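Local coordinates for Rep protein (Adeno-associated virus - 5, PDB 1M55) that probably nicks DNA at the viral replication origin as the nuclease domain of a rolling-circle-type replication initiator, at residues 17-22 and 123-128; 91-96 and 152-157. All coordinates share one frame; numbering follows the deposited sequence.

Interaction 1 of 2, residues 17-22 and 123-128; sequences EHLPGI and IEPQIN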
ATOM      1  N   GLU A  17     -11.121  17.885   4.689  1.00 15.24           N
ATOM      2  CA  GLU A  17     -10.360  17.278   5.776  1.00 15.27           C
ATOM      3  C   GLU A  17      -8.916  16.890   5.465  1.00 15.40           C
ATOM      4  O   GLU A  17      -8.067  16.889   6.360  1.00 16.86           O
ATOM      5  CB  GLU A  17     -11.087  16.024   6.266  1.00 17.24           C
ATOM      6  CG  GLU A  17     -12.399  16.280   6.974  1.00 28.04           C
ATOM      7  CD  GLU A  17     -12.204  16.838   8.368  1.00 48.99           C
ATOM      8  OE1 GLU A  17     -11.419  16.250   9.144  1.00 55.80           O
ATOM      9  OE2 GLU A  17     -12.841  17.865   8.688  1.00 60.10           O
ATOM     10  N   HIS A  18      -8.641  16.532   4.217  1.00 12.68           N
ATOM     11  CA  HIS A  18      -7.304  16.078   3.851  1.00 11.37           C
ATOM     12  C   HIS A  18      -6.518  16.962   2.901  1.00 10.52           C
ATOM     13  O   HIS A  18      -5.314  17.140   3.080  1.00 10.25           O
ATOM     14  CB  HIS A  18      -7.376  14.691   3.198  1.00 11.12           C
ATOM     15  CG  HIS A  18      -8.101  13.661   4.007  1.00 10.83           C
ATOM     16  ND1 HIS A  18      -8.746  12.591   3.428  1.00 10.68           N
ATOM     17  CD2 HIS A  18      -8.272  13.526   5.342  1.00 11.10           C
ATOM     18  CE1 HIS A  18      -9.286  11.839   4.371  1.00 10.71           C
ATOM     19  NE2 HIS A  18      -9.012  12.387   5.542  1.00 10.96           N
ATOM     20  N   LEU A  19      -7.189  17.496   1.887  1.00  9.88           N
ATOM     21  CA  LEU A  19      -6.507  18.278   0.863  1.00  9.74           C
ATOM     22  C   LEU A  19      -7.003  19.695   0.586  1.00  9.71           C
ATOM     23  O   LEU A  19      -7.249  20.053  -0.573  1.00  9.30           O
ATOM     24  CB  LEU A  19      -6.520  17.473  -0.441  1.00  9.75           C
ATOM     25  CG  LEU A  19      -5.845  16.101  -0.375  1.00 10.21           C
ATOM     26  CD1 LEU A  19      -6.345  15.218  -1.502  1.00 10.99           C
ATOM     27  CD2 LEU A  19      -4.334  16.273  -0.421  1.00  9.51           C
ATOM     28  N   PRO A  20      -7.152  20.524   1.633  1.00  9.60           N
ATOM     29  CA  PRO A  20      -7.620  21.889   1.385  1.00  9.33           C
ATOM     30  C   PRO A  20      -6.667  22.620   0.429  1.00  9.21           C
ATOM     31  O   PRO A  20      -5.444  22.504   0.542  1.00  9.13           O
ATOM     32  CB  PRO A  20      -7.612  22.514   2.788  1.00  9.87           C
ATOM     33  CG  PRO A  20      -6.567  21.725   3.525  1.00 10.50           C
ATOM     34  CD  PRO A  20      -6.844  20.320   3.059  1.00  9.98           C
ATOM     35  N   GLY A  21      -7.233  23.344  -0.531  1.00  9.26           N
ATOM     36  CA  GLY A  21      -6.422  24.072  -1.489  1.00  9.33           C
ATOM     37  C   GLY A  21      -6.198  23.345  -2.801  1.00 10.18           C
ATOM     38  O   GLY A  21      -5.635  23.919  -3.732  1.00 10.75           O
ATOM     39  N   ILE A  22      -6.609  22.083  -2.885  1.00  9.73           N
ATOM     40  CA  ILE A  22      -6.429  21.315  -4.119  1.00 10.02           C
ATOM     41  C   ILE A  22      -7.432  21.786  -5.181  1.00 10.39           C
ATOM     42  O   ILE A  22      -8.513  22.278  -4.846  1.00 10.68           O
ATOM     43  CB  ILE A  22      -6.554  19.791  -3.853  1.00  9.88           C
ATOM     44  CG1 ILE A  22      -5.849  19.007  -4.955  1.00 10.75           C
ATOM     45  CG2 ILE A  22      -8.015  19.368  -3.734  1.00  9.68           C
ATOM     46  CD1 ILE A  22      -5.364  17.649  -4.503  1.00 11.44           C
ATOM     47  N   ILE A 123      -0.025  20.011  -2.857  1.00 13.39           N
ATOM     48  CA  ILE A 123      -0.782  20.256  -1.628  1.00 13.58           C
ATOM     49  C   ILE A 123      -0.392  19.221  -0.570  1.00 13.70           C
ATOM     50  O   ILE A 123      -0.430  18.018  -0.831  1.00 13.78           O
ATOM     51  CB  ILE A 123      -2.313  20.169  -1.883  1.00 13.12           C
ATOM     52  CG1 ILE A 123      -2.742  21.214  -2.921  1.00 13.25           C
ATOM     53  CG2 ILE A 123      -3.092  20.334  -0.576  1.00 12.87           C
ATOM     54  CD1 ILE A 123      -2.482  22.647  -2.511  1.00 14.53           C
ATOM     55  N   GLU A 124       0.007  19.686   0.611  1.00 13.12           N
ATOM     56  CA  GLU A 124       0.396  18.787   1.698  1.00 13.30           C
ATOM     57  C   GLU A 124      -0.838  18.169   2.349  1.00 13.09           C
ATOM     58  O   GLU A 124      -1.731  18.895   2.796  1.00 13.68           O
ATOM     59  CB  GLU A 124       1.176  19.553   2.772  1.00 14.65           C
ATOM     60  CG  GLU A 124       2.526  20.105   2.331  1.00 22.40           C
ATOM     61  CD  GLU A 124       3.618  19.047   2.255  1.00 38.84           C
ATOM     62  OE1 GLU A 124       3.403  17.908   2.727  1.00 37.76           O
ATOM     63  OE2 GLU A 124       4.708  19.363   1.729  1.00 48.82           O
ATOM     64  N   PRO A 125      -0.922  16.829   2.400  1.00 11.89           N
ATOM     65  CA  PRO A 125      -2.090  16.197   3.026  1.00 11.63           C
ATOM     66  C   PRO A 125      -2.157  16.520   4.521  1.00 11.22           C
ATOM     67  O   PRO A 125      -1.147  16.453   5.227  1.00 11.85           O
ATOM     68  CB  PRO A 125      -1.839  14.706   2.790  1.00 11.57           C
ATOM     69  CG  PRO A 125      -1.067  14.695   1.504  1.00 11.84           C
ATOM     70  CD  PRO A 125      -0.092  15.825   1.711  1.00 11.65           C
ATOM     71  N   GLN A 126      -3.347  16.884   4.989  1.00 11.36           N
ATOM     72  CA  GLN A 126      -3.568  17.219   6.396  1.00 12.60           C
ATOM     73  C   GLN A 126      -3.958  15.981   7.204  1.00 13.54           C
ATOM     74  O   GLN A 126      -5.034  15.915   7.804  1.00 15.32           O
ATOM     75  CB  GLN A 126      -4.641  18.311   6.525  1.00 12.56           C
ATOM     76  CG  GLN A 126      -4.271  19.625   5.847  1.00 13.45           C
ATOM     77  CD  GLN A 126      -2.930  20.168   6.316  1.00 21.57           C
ATOM     78  OE1 GLN A 126      -2.764  20.527   7.482  1.00 25.22           O
ATOM     79  NE2 GLN A 126      -1.959  20.204   5.415  1.00 22.88           N
ATOM     80  N   ILE A 127      -3.091  14.978   7.159  1.00 14.01           N
ATOM     81  CA  ILE A 127      -3.291  13.725   7.876  1.00 14.05           C
ATOM     82  C   ILE A 127      -2.013  13.493   8.667  1.00 14.81           C
ATOM     83  O   ILE A 127      -0.909  13.579   8.116  1.00 14.49           O
ATOM     84  CB  ILE A 127      -3.503  12.531   6.904  1.00 13.61           C
ATOM     85  CG1 ILE A 127      -4.798  12.708   6.112  1.00 12.16           C
ATOM     86  CG2 ILE A 127      -3.533  11.217   7.677  1.00 12.60           C
ATOM     87  CD1 ILE A 127      -5.096  11.563   5.174  1.00 12.02           C
ATOM     88  N   ASN A 128      -2.151  13.235   9.961  1.00 15.48           N
ATOM     89  CA  ASN A 128      -0.988  13.003  10.804  1.00 15.81           C
ATOM     90  C   ASN A 128      -0.252  11.734  10.388  1.00 13.23           C
ATOM     91  O   ASN A 128      -0.879  10.711  10.125  1.00 13.23           O
ATOM     92  CB  ASN A 128      -1.401  12.894  12.274  1.00 27.40           C
ATOM     93  CG  ASN A 128      -0.203  12.763  13.205  1.00 47.95           C
ATOM     94  OD1 ASN A 128       0.743  13.550  13.133  1.00 52.98           O
ATOM     95  ND2 ASN A 128      -0.234  11.760  14.074  1.00 51.59           N
TER
HETATM   96  O   HOH W   1      -3.618  21.076   2.497  1.00 27.84           O
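Ile123 packs branch by branch against the backbone from Leu19 to Ile22. Ile123 CG2 lies 3.4 Å from Pro20 O and close to Leu19 C, Ile123 CD1 reaches to 3.6 Å from Gly21 O, and CG1 rests against the CA and CB of Ile22. Beside it, Leu19 and Pro125 lie side by side and point the same way, with Leu19 CD2 4.1 Å from Pro125 CG; Val116 of helix 101-118 and Trp130 extend this apolar patch on the proline side. The surface met by Ile123 is a type II beta turn from Leu19 to Ile22, with Gly21 at its third position, in the loop between strand 3-10 and helix 24-32. Its partner loop joins helix 101-118 to strand 131-133 and makes an inverse gamma turn centred on Gln126. The extended arm of Ile127 (chi2 -178°) sets CD1 over one face of the His18 ring, 3.9 Å from its centroid. Phe13 meets the same imidazole edge-to-face, and ND1 is hydrogen-bonded to the backbone N of both Phe13 and Asp14, which restrains the ring's rotation. Towards the polar edge, Gln126 N donates to a lone pair of His18 O at 2.8 Å, almost straight (171°). The Gln126 side chain bends back so that NE2 reaches Glu124 O from above the carbonyl plane at 2.9 Å, while a water donates to both this oxygen and Pro20 O.

Interaction 2 of 2, residues 91-96 and 152-157; sequences HTLVET and AYLLPK. With ZN (zinc ion), chain C; ZN (zinc ion), chain D.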
ATOM      1  N   HIS A  91      -0.614  -0.877   3.141  1.00  7.69           N
ATOM      2  CA  HIS A  91       0.469  -1.572   3.829  1.00  7.51           C
ATOM      3  C   HIS A  91       1.409  -1.802   2.657  1.00  7.51           C
ATOM      4  O   HIS A  91       1.098  -2.576   1.745  1.00  7.68           O
ATOM      5  CB  HIS A  91       0.019  -2.919   4.395  1.00  7.54           C
ATOM      6  CG  HIS A  91      -0.794  -2.800   5.642  1.00  7.79           C
ATOM      7  ND1 HIS A  91      -0.273  -2.909   6.913  1.00  7.89           N
ATOM      8  CD2 HIS A  91      -2.117  -2.555   5.802  1.00  7.89           C
ATOM      9  CE1 HIS A  91      -1.273  -2.732   7.787  1.00  7.84           C
ATOM     10  NE2 HIS A  91      -2.409  -2.515   7.159  1.00  7.94           N
ATOM     11  N   THR A  92       2.513  -1.069   2.643  1.00  7.45           N
ATOM     12  CA  THR A  92       3.472  -1.156   1.556  1.00  7.63           C
ATOM     13  C   THR A  92       4.717  -1.941   1.957  1.00  8.06           C
ATOM     14  O   THR A  92       5.586  -1.422   2.664  1.00  8.23           O
ATOM     15  CB  THR A  92       3.858   0.267   1.089  1.00  8.45           C
ATOM     16  OG1 THR A  92       2.671   1.075   1.021  1.00 10.14           O
ATOM     17  CG2 THR A  92       4.511   0.231  -0.283  1.00  9.99           C
ATOM     18  N   LEU A  93       4.767  -3.210   1.553  1.00  8.43           N
ATOM     19  CA  LEU A  93       5.914  -4.060   1.849  1.00  9.31           C
ATOM     20  C   LEU A  93       6.834  -4.060   0.638  1.00  9.19           C
ATOM     21  O   LEU A  93       6.429  -4.457  -0.459  1.00  9.30           O
ATOM     22  CB  LEU A  93       5.479  -5.498   2.139  1.00 10.39           C
ATOM     23  CG  LEU A  93       4.665  -5.800   3.395  1.00 13.21           C
ATOM     24  CD1 LEU A  93       4.328  -7.287   3.418  1.00 14.34           C
ATOM     25  CD2 LEU A  93       5.453  -5.412   4.628  1.00 15.11           C
ATOM     26  N   VAL A  94       8.062  -3.598   0.829  1.00  9.27           N
ATOM     27  CA  VAL A  94       9.032  -3.565  -0.258  1.00 10.04           C
ATOM     28  C   VAL A  94      10.300  -4.227   0.264  1.00  9.73           C
ATOM     29  O   VAL A  94      10.697  -4.001   1.411  1.00  8.87           O
ATOM     30  CB  VAL A  94       9.322  -2.129  -0.723  1.00 11.36           C
ATOM     31  CG1 VAL A  94      10.131  -2.163  -2.003  1.00 11.79           C
ATOM     32  CG2 VAL A  94       8.016  -1.378  -0.961  1.00 11.84           C
ATOM     33  N   GLU A  95      10.928  -5.063  -0.556  1.00 10.57           N
ATOM     34  CA  GLU A  95      12.128  -5.761  -0.108  1.00 11.17           C
ATOM     35  C   GLU A  95      13.241  -4.804   0.297  1.00 11.43           C
ATOM     36  O   GLU A  95      13.371  -3.713  -0.255  1.00 11.88           O
ATOM     37  CB  GLU A  95      12.610  -6.769  -1.146  1.00 13.62           C
ATOM     38  CG  GLU A  95      13.300  -6.172  -2.340  1.00 17.54           C
ATOM     39  CD  GLU A  95      13.777  -7.236  -3.300  1.00 23.63           C
ATOM     40  OE1 GLU A  95      14.356  -8.244  -2.844  1.00 30.06           O
ATOM     41  OE2 GLU A  95      13.561  -7.064  -4.514  1.00 15.19           O
ATOM     42  N   THR A  96      14.042  -5.235   1.266  1.00 11.50           N
ATOM     43  CA  THR A  96      15.135  -4.433   1.810  1.00 13.86           C
ATOM     44  C   THR A  96      16.362  -4.259   0.913  1.00 16.26           C
ATOM     45  O   THR A  96      17.137  -3.318   1.095  1.00 16.69           O
ATOM     46  CB  THR A  96      15.612  -5.031   3.145  1.00 14.35           C
ATOM     47  OG1 THR A  96      16.061  -6.377   2.932  1.00 16.23           O
ATOM     48  CG2 THR A  96      14.479  -5.051   4.154  1.00 13.41           C
ATOM     49  N   ALA A 152       0.349 -14.505   7.178  1.00 10.32           N
ATOM     50  CA  ALA A 152       0.003 -14.426   8.592  1.00 10.23           C
ATOM     51  C   ALA A 152      -0.863 -13.235   8.970  1.00 10.64           C
ATOM     52  O   ALA A 152      -1.819 -13.370   9.737  1.00 10.46           O
ATOM     53  CB  ALA A 152       1.268 -14.400   9.428  1.00 10.15           C
ATOM     54  N   TYR A 153      -0.565 -12.083   8.377  1.00 10.46           N
ATOM     55  CA  TYR A 153      -1.250 -10.852   8.735  1.00 10.31           C
ATOM     56  C   TYR A 153      -2.072 -10.145   7.665  1.00  9.88           C
ATOM     57  O   TYR A 153      -3.165  -9.657   7.950  1.00 10.22           O
ATOM     58  CB  TYR A 153      -0.195  -9.901   9.290  1.00 10.68           C
ATOM     59  CG  TYR A 153      -0.701  -8.636   9.927  1.00 10.96           C
ATOM     60  CD1 TYR A 153      -1.507  -8.674  11.068  1.00 10.67           C
ATOM     61  CD2 TYR A 153      -0.284  -7.392   9.454  1.00 10.87           C
ATOM     62  CE1 TYR A 153      -1.866  -7.505  11.725  1.00 11.75           C
ATOM     63  CE2 TYR A 153      -0.636  -6.223  10.102  1.00 11.80           C
ATOM     64  CZ  TYR A 153      -1.420  -6.285  11.240  1.00 13.03           C
ATOM     65  OH  TYR A 153      -1.715  -5.124  11.909  1.00 14.23           O
ATOM     66  N   LEU A 154      -1.556 -10.077   6.442  1.00  8.53           N
ATOM     67  CA  LEU A 154      -2.268  -9.380   5.374  1.00  8.13           C
ATOM     68  C   LEU A 154      -3.318 -10.203   4.637  1.00  8.41           C
ATOM     69  O   LEU A 154      -4.442  -9.739   4.439  1.00  8.91           O
ATOM     70  CB  LEU A 154      -1.278  -8.777   4.380  1.00  7.74           C
ATOM     71  CG  LEU A 154      -0.271  -7.793   4.983  1.00  8.42           C
ATOM     72  CD1 LEU A 154       0.622  -7.255   3.874  1.00  9.55           C
ATOM     73  CD2 LEU A 154      -0.991  -6.651   5.691  1.00  8.91           C
ATOM     74  N   LEU A 155      -2.970 -11.426   4.246  1.00  8.87           N
ATOM     75  CA  LEU A 155      -3.915 -12.276   3.520  1.00  9.93           C
ATOM     76  C   LEU A 155      -5.253 -12.567   4.221  1.00 10.51           C
ATOM     77  O   LEU A 155      -6.272 -12.713   3.548  1.00 11.20           O
ATOM     78  CB  LEU A 155      -3.258 -13.589   3.070  1.00 10.08           C
ATOM     79  CG  LEU A 155      -2.088 -13.495   2.083  1.00 10.48           C
ATOM     80  CD1 LEU A 155      -1.804 -14.878   1.509  1.00 11.32           C
ATOM     81  CD2 LEU A 155      -2.407 -12.514   0.955  1.00  9.72           C
ATOM     82  N   PRO A 156      -5.271 -12.668   5.569  1.00 10.56           N
ATOM     83  CA  PRO A 156      -6.522 -12.941   6.292  1.00 10.54           C
ATOM     84  C   PRO A 156      -7.611 -11.864   6.190  1.00 10.72           C
ATOM     85  O   PRO A 156      -8.777 -12.142   6.480  1.00 11.39           O
ATOM     86  CB  PRO A 156      -6.055 -13.074   7.743  1.00 10.85           C
ATOM     87  CG  PRO A 156      -4.671 -13.586   7.618  1.00 11.09           C
ATOM     88  CD  PRO A 156      -4.123 -12.746   6.495  1.00 10.61           C
ATOM     89  N   LYS A 157      -7.241 -10.632   5.845  1.00  9.88           N
ATOM     90  CA  LYS A 157      -8.230  -9.560   5.750  1.00  9.52           C
ATOM     91  C   LYS A 157      -9.315  -9.874   4.722  1.00  9.74           C
ATOM     92  O   LYS A 157      -9.026 -10.400   3.646  1.00 10.12           O
ATOM     93  CB  LYS A 157      -7.566  -8.220   5.409  1.00  9.11           C
ATOM     94  CG  LYS A 157      -7.038  -7.441   6.611  1.00 12.09           C
ATOM     95  CD  LYS A 157      -5.724  -7.985   7.122  1.00 14.63           C
ATOM     96  CE  LYS A 157      -5.287  -7.272   8.397  1.00 12.26           C
ATOM     97  NZ  LYS A 157      -5.112  -5.811   8.206  1.00 11.65           N
TER
HETATM   98 ZN    ZN C 202      -4.246  -2.028   7.786  1.00  9.85          ZN
HETATM   99 ZN    ZN D 205      14.886  -8.039  -5.915  1.00 27.46          ZN
HETATM  100  O   HOH W   2      16.867  -8.001  -4.593  1.00 30.02           O
HETATM  101  O   HOH W   3      13.188  -8.027  -7.580  1.00 22.08           O
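Leu154 places one methyl against each of two strand residues, His91 and Leu93. In the CH-pi contact, Leu154 CD2 sits over one face of the His91 imidazole, 4.1 Å from its centroid and 21° off the normal. The apolar contact is with Leu93, whose CD1 meets Leu154 CD1 tip to tip at 3.7 Å. Tyr153 adds an oblique approach, CE2 lying 4.2 Å from His91 CE1. His91 NE2 also binds a zinc ion at 2.0 Å, together with His89 and Glu82. The two histidines fit the HUH motif of Rep endonucleases, and Tyr153, its OH 5.7 Å from this zinc ion, is placed consistently with the nucleophilic tyrosine of that family. Glu6 takes the hydrogen bond at His91 ND1 and thereby holds the ring's rotation. Lys157, returned by a type I turn, brings NZ obliquely to 4.4 Å from His91 NE2 without bonding to it; its salt bridges are with Glu161 and Glu82, which uses OE2 here and OE1 for zinc. Glu95, its CG between backbone N and carbonyl carbon (chi1 75°) and its chain extended beyond, binds a second zinc ion through OE2 at 2.2 Å, together with Gln73 and two waters. Strand 88-95 runs between strands 3-10 and 77-83; helix 50-71 packs on the Thr92 and Val94 side, whereas helix 149-154 lies over His91 and Leu93, with helix 179-191 against Leu155 and Pro156.

Overall arrangement
The two contacts lie on opposite sides of the chain's centre, their own centres about 27 Å apart, and do not touch. Interaction 1 is peripheral and partly buried: it joins two connecting loops, where apolar side chains pack on turn backbone, with one direct backbone hydrogen bond and a bridging water. Interaction 2 is more buried yet smaller, bringing a helix end onto a central strand purely through side chains, with no hydrogen bond between its segments and a zinc ion at its border. Each sets an aliphatic methyl over a histidine face, but one imidazole accepts from loop backbone while the other binds metal. Strand 3-10 relates them, pairing with 88-95 and leading into the loop of 17-22.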